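Local coordinates for enoyl-CoA hydratase/isomerase family protein (Bacillus anthracis, PDB 3KQF) that probably catalyses the reversible addition of water to the double bond of 2-enoyl-CoA thioesters, as crotonase-family enoyl-CoA hydratases do, at residues 14-25 against 51-62. Sequence-based numbering, arbitrary orientation. Where two conformers were deposited one is given.
Sequences YATPHVVKISLN and EANTRVVILTGA
The guanidinium of Arg55 lies flat on one face of the His18 imidazole, offset toward the rim, with centres 3.9 Å apart and planes at 17°. The Arg55 chain, extended from CG to NE, runs alongside the histidine, so CD also makes a CH-pi contact over the same ring. Asn53 O sits at the imidazole edge, 3.2 Å from His18 CD2. Arg55 NH1 and NH2 donate hydrogen bonds to the backbone oxygens of Ala205 and Tyr262, which hold the outer end of the guanidinium. The Tyr14 ring carries Val20 CG2 over the centre of one face, while Glu51 OE1 and Thr54 OG1 lie at its edge. Its OH makes a short but weak hydrogen bond to Glu51 OE2 (2.6 Å); the other carboxylate oxygen, OE1, accepts from Thr54 OG1.

Beyond these loops the two segments run on as parallel strands. His18 O takes both Arg55 N and Val56 N, after which bonds such as Ile22 N to Ile58 O (2.7 Å) continue to Ala62 N on Leu24 O. On one side of the sheet Val20 CG1, turned between its backbone N and carbonyl carbon (chi1 61°), reaches Val57 CG2 at 3.6 Å, and Ile22 meets Leu59 CD1. On the other, Val19 CG1 touches Ile58 CD1.

Strands 19-24 and 56-61 frame a right-handed beta-alpha-beta crossover of the crotonase fold, whose helix 35-49 packs on Val20, Ile22 and Val57. Helix 193-206 covers Val19 and Val56 and pairs Glu194 with Lys21, while strands 10-13 and 105-109 continue the sheet beyond 19-24 and 56-61, respectively.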
loop_
_atom_site.group_PDB
_atom_site.type_symbol
_atom_site.label_atom_id
_atom_site.label_comp_id
_atom_site.label_asym_id
_atom_site.label_seq_id
_atom_site.Cartn_x
_atom_site.Cartn_y
_atom_site.Cartn_z
ATOM N N TYR A 14 -5.374 33.607 -7.934
ATOM C CA TYR A 14 -5.327 33.806 -6.480
ATOM C C TYR A 14 -6.649 34.388 -5.974
ATOM O O TYR A 14 -6.670 35.107 -4.975
ATOM C CB TYR A 14 -4.225 34.815 -6.105
ATOM C CG TYR A 14 -2.806 34.345 -6.284
ATOM C CD1 TYR A 14 -2.151 34.498 -7.494
ATOM C CD2 TYR A 14 -2.098 33.797 -5.214
ATOM C CE1 TYR A 14 -0.842 34.077 -7.653
ATOM C CE2 TYR A 14 -0.789 33.383 -5.362
ATOM C CZ TYR A 14 -0.165 33.531 -6.581
ATOM O OH TYR A 14 1.133 33.108 -6.734
ATOM N N ALA A 15 -7.746 34.095 -6.661
ATOM C CA ALA A 15 -9.052 34.623 -6.283
ATOM C C ALA A 15 -9.422 34.251 -4.854
ATOM O O ALA A 15 -9.859 35.102 -4.089
ATOM C CB ALA A 15 -10.137 34.140 -7.260
ATOM N N THR A 16 -9.220 32.978 -4.505
ATOM C CA THR A 16 -9.561 32.466 -3.187
ATOM C C THR A 16 -8.411 32.681 -2.194
ATOM O O THR A 16 -7.288 32.230 -2.443
ATOM C CB THR A 16 -9.877 30.967 -3.279
ATOM O OG1 THR A 16 -10.806 30.743 -4.354
ATOM C CG2 THR A 16 -10.453 30.448 -1.954
ATOM N N PRO A 17 -8.685 33.355 -1.063
ATOM C CA PRO A 17 -7.648 33.623 -0.045
ATOM C C PRO A 17 -6.874 32.377 0.427
ATOM O O PRO A 17 -7.483 31.335 0.704
ATOM C CB PRO A 17 -8.444 34.217 1.111
ATOM C CG PRO A 17 -9.628 34.835 0.472
ATOM C CD PRO A 17 -9.966 33.999 -0.714
ATOM N N HIS A 18 -5.547 32.512 0.503
ATOM C CA HIS A 18 -4.613 31.438 0.889
ATOM C C HIS A 18 -4.549 30.279 -0.121
ATOM O O HIS A 18 -3.817 29.309 0.093
ATOM C CB HIS A 18 -4.922 30.860 2.277
ATOM C CG HIS A 18 -4.976 31.876 3.372
ATOM N ND1 HIS A 18 -6.116 32.107 4.111
ATOM C CD2 HIS A 18 -4.042 32.731 3.846
ATOM C CE1 HIS A 18 -5.877 33.051 5.000
ATOM N NE2 HIS A 18 -4.627 33.451 4.858
ATOM N N VAL A 19 -5.317 30.365 -1.205
ATOM C CA VAL A 19 -5.340 29.287 -2.213
ATOM C C VAL A 19 -4.998 29.809 -3.599
ATOM O O VAL A 19 -5.546 30.827 -4.031
ATOM C CB VAL A 19 -6.733 28.617 -2.277
ATOM C CG1 VAL A 19 -6.775 27.517 -3.348
ATOM C CG2 VAL A 19 -7.096 28.044 -0.904
ATOM N N VAL A 20 -4.078 29.120 -4.286
ATOM C CA VAL A 20 -3.700 29.472 -5.647
ATOM C C VAL A 20 -4.094 28.312 -6.551
ATOM O O VAL A 20 -3.885 27.153 -6.186
ATOM C CB VAL A 20 -2.178 29.791 -5.796
ATOM C CG1 VAL A 20 -1.333 28.621 -5.441
ATOM C CG2 VAL A 20 -1.874 30.297 -7.226
ATOM N N LYS A 21 -4.689 28.619 -7.698
ATOM C CA LYS A 21 -5.122 27.599 -8.667
ATOM C C LYS A 21 -4.337 27.809 -9.935
ATOM O O LYS A 21 -4.407 28.890 -10.541
ATOM C CB LYS A 21 -6.628 27.717 -8.962
ATOM C CG LYS A 21 -7.149 26.676 -9.942
ATOM C CD LYS A 21 -8.627 26.830 -10.288
ATOM C CE LYS A 21 -8.887 28.058 -11.135
ATOM N NZ LYS A 21 -10.248 28.044 -11.713
ATOM N N ILE A 22 -3.554 26.803 -10.311
ATOM C CA ILE A 22 -2.757 26.838 -11.519
ATOM C C ILE A 22 -3.472 25.988 -12.569
ATOM O O ILE A 22 -3.793 24.837 -12.302
ATOM C CB ILE A 22 -1.362 26.237 -11.289
ATOM C CG1 ILE A 22 -0.645 26.955 -10.137
ATOM C CG2 ILE A 22 -0.551 26.322 -12.568
ATOM C CD1 ILE A 22 0.686 26.344 -9.764
ATOM N N SER A 23 -3.751 26.562 -13.736
ATOM C CA SER A 23 -4.447 25.831 -14.790
ATOM C C SER A 23 -3.595 25.687 -16.052
ATOM O O SER A 23 -3.157 26.700 -16.627
ATOM C CB SER A 23 -5.746 26.551 -15.168
ATOM O OG SER A 23 -6.589 26.777 -14.062
ATOM N N LEU A 24 -3.345 24.453 -16.490
ATOM C CA LEU A 24 -2.641 24.255 -17.761
ATOM C C LEU A 24 -3.576 24.885 -18.796
ATOM O O LEU A 24 -4.777 24.616 -18.786
ATOM C CB LEU A 24 -2.373 22.781 -18.059
ATOM C CG LEU A 24 -1.591 21.992 -17.011
ATOM C CD1 LEU A 24 -1.354 20.571 -17.486
ATOM C CD2 LEU A 24 -0.256 22.653 -16.665
ATOM N N ASN A 25 -3.030 25.720 -19.678
ATOM C CA ASN A 25 -3.840 26.480 -20.628
ATOM C C ASN A 25 -3.440 26.336 -22.098
ATOM O O ASN A 25 -3.044 27.308 -22.750
ATOM C CB ASN A 25 -3.812 27.963 -20.230
ATOM C CG ASN A 25 -4.861 28.788 -20.956
ATOM O OD1 ASN A 25 -5.935 28.287 -21.307
ATOM N ND2 ASN A 25 -4.566 30.075 -21.162
ATOM N N GLU A 51 6.007 31.723 -1.084
ATOM C CA GLU A 51 4.808 32.454 -0.655
ATOM C C GLU A 51 4.256 31.953 0.681
ATOM O O GLU A 51 3.549 30.956 0.730
ATOM C CB GLU A 51 3.713 32.387 -1.721
ATOM C CG GLU A 51 3.941 33.294 -2.917
ATOM C CD GLU A 51 2.862 33.138 -3.989
ATOM O OE1 GLU A 51 1.940 32.304 -3.818
ATOM O OE2 GLU A 51 2.942 33.847 -5.011
ATOM N N ALA A 52 4.584 32.663 1.757
ATOM C CA ALA A 52 4.091 32.336 3.089
ATOM C C ALA A 52 2.557 32.517 3.239
ATOM O O ALA A 52 1.925 31.858 4.075
ATOM C CB ALA A 52 4.828 33.186 4.133
ATOM N N ASN A 53 1.975 33.404 2.436
ATOM C CA ASN A 53 0.534 33.666 2.483
ATOM C C ASN A 53 -0.273 32.583 1.751
ATOM O O ASN A 53 -1.485 32.462 1.948
ATOM C CB ASN A 53 0.237 35.033 1.866
ATOM C CG ASN A 53 -1.210 35.456 2.038
ATOM O OD1 ASN A 53 -1.898 35.017 2.963
ATOM N ND2 ASN A 53 -1.673 36.334 1.156
ATOM N N THR A 54 0.396 31.808 0.903
ATOM C CA THR A 54 -0.272 30.742 0.134
ATOM C C THR A 54 -0.239 29.439 0.916
ATOM O O THR A 54 0.832 28.904 1.210
ATOM C CB THR A 54 0.369 30.555 -1.240
ATOM O OG1 THR A 54 0.215 31.769 -1.983
ATOM C CG2 THR A 54 -0.303 29.413 -2.006
ATOM N N ARG A 55 -1.424 28.920 1.240
ATOM C CA ARG A 55 -1.509 27.720 2.072
ATOM C C ARG A 55 -1.799 26.418 1.349
ATOM O O ARG A 55 -1.483 25.362 1.874
ATOM C CB ARG A 55 -2.549 27.925 3.178
ATOM C CG ARG A 55 -2.163 29.013 4.190
ATOM C CD ARG A 55 -3.246 29.269 5.229
ATOM N NE ARG A 55 -2.859 30.360 6.132
ATOM C CZ ARG A 55 -3.516 30.709 7.231
ATOM N NH1 ARG A 55 -4.612 30.058 7.618
ATOM N NH2 ARG A 55 -3.056 31.713 7.963
ATOM N N VAL A 56 -2.410 26.499 0.171
ATOM C CA VAL A 56 -2.783 25.328 -0.599
ATOM C C VAL A 56 -2.761 25.727 -2.051
ATOM O O VAL A 56 -3.101 26.884 -2.411
ATOM C CB VAL A 56 -4.231 24.837 -0.277
ATOM C CG1 VAL A 56 -4.547 23.560 -1.043
ATOM C CG2 VAL A 56 -4.439 24.607 1.212
ATOM N N VAL A 57 -2.415 24.756 -2.881
ATOM C CA VAL A 57 -2.361 24.920 -4.317
ATOM C C VAL A 57 -3.283 23.906 -5.003
ATOM O O VAL A 57 -3.356 22.716 -4.609
ATOM C CB VAL A 57 -0.908 24.652 -4.835
ATOM C CG1 VAL A 57 -0.839 24.759 -6.371
ATOM C CG2 VAL A 57 0.084 25.610 -4.160
ATOM N N ILE A 58 -3.979 24.370 -6.028
ATOM C CA ILE A 58 -4.815 23.486 -6.854
ATOM C C ILE A 58 -4.215 23.469 -8.269
ATOM O O ILE A 58 -3.904 24.525 -8.824
ATOM C CB ILE A 58 -6.280 23.969 -6.918
ATOM C CG1 ILE A 58 -6.909 23.924 -5.539
ATOM C CG2 ILE A 58 -7.088 23.080 -7.891
ATOM C CD1 ILE A 58 -8.248 24.701 -5.432
ATOM N N LEU A 59 -4.049 22.277 -8.832
ATOM C CA LEU A 59 -3.502 22.123 -10.170
ATOM C C LEU A 59 -4.591 21.500 -11.037
ATOM O O LEU A 59 -5.128 20.448 -10.698
ATOM C CB LEU A 59 -2.249 21.241 -10.127
ATOM C CG LEU A 59 -1.446 21.086 -11.419
ATOM C CD1 LEU A 59 -1.054 22.448 -11.988
ATOM C CD2 LEU A 59 -0.198 20.208 -11.173
ATOM N N THR A 60 -4.908 22.144 -12.155
ATOM C CA THR A 60 -5.969 21.659 -13.048
ATOM C C THR A 60 -5.678 22.018 -14.507
ATOM O O THR A 60 -4.649 22.627 -14.813
ATOM C CB THR A 60 -7.349 22.232 -12.592
ATOM O OG1 THR A 60 -8.427 21.491 -13.178
ATOM C CG2 THR A 60 -7.492 23.733 -12.941
ATOM N N GLY A 61 -6.552 21.563 -15.403
ATOM C CA GLY A 61 -6.465 21.876 -16.815
ATOM C C GLY A 61 -7.627 22.746 -17.275
ATOM O O GLY A 61 -8.720 22.742 -16.677
ATOM N N ALA A 62 -7.394 23.521 -18.332
ATOM C CA ALA A 62 -8.436 24.361 -18.901
ATOM C C ALA A 62 -9.367 23.488 -19.725
ATOM O O ALA A 62 -8.936 22.490 -20.291
ATOM C CB ALA A 62 -7.827 25.449 -19.782
HETATM O O HOH W 1 -3.449 35.656 5.085
#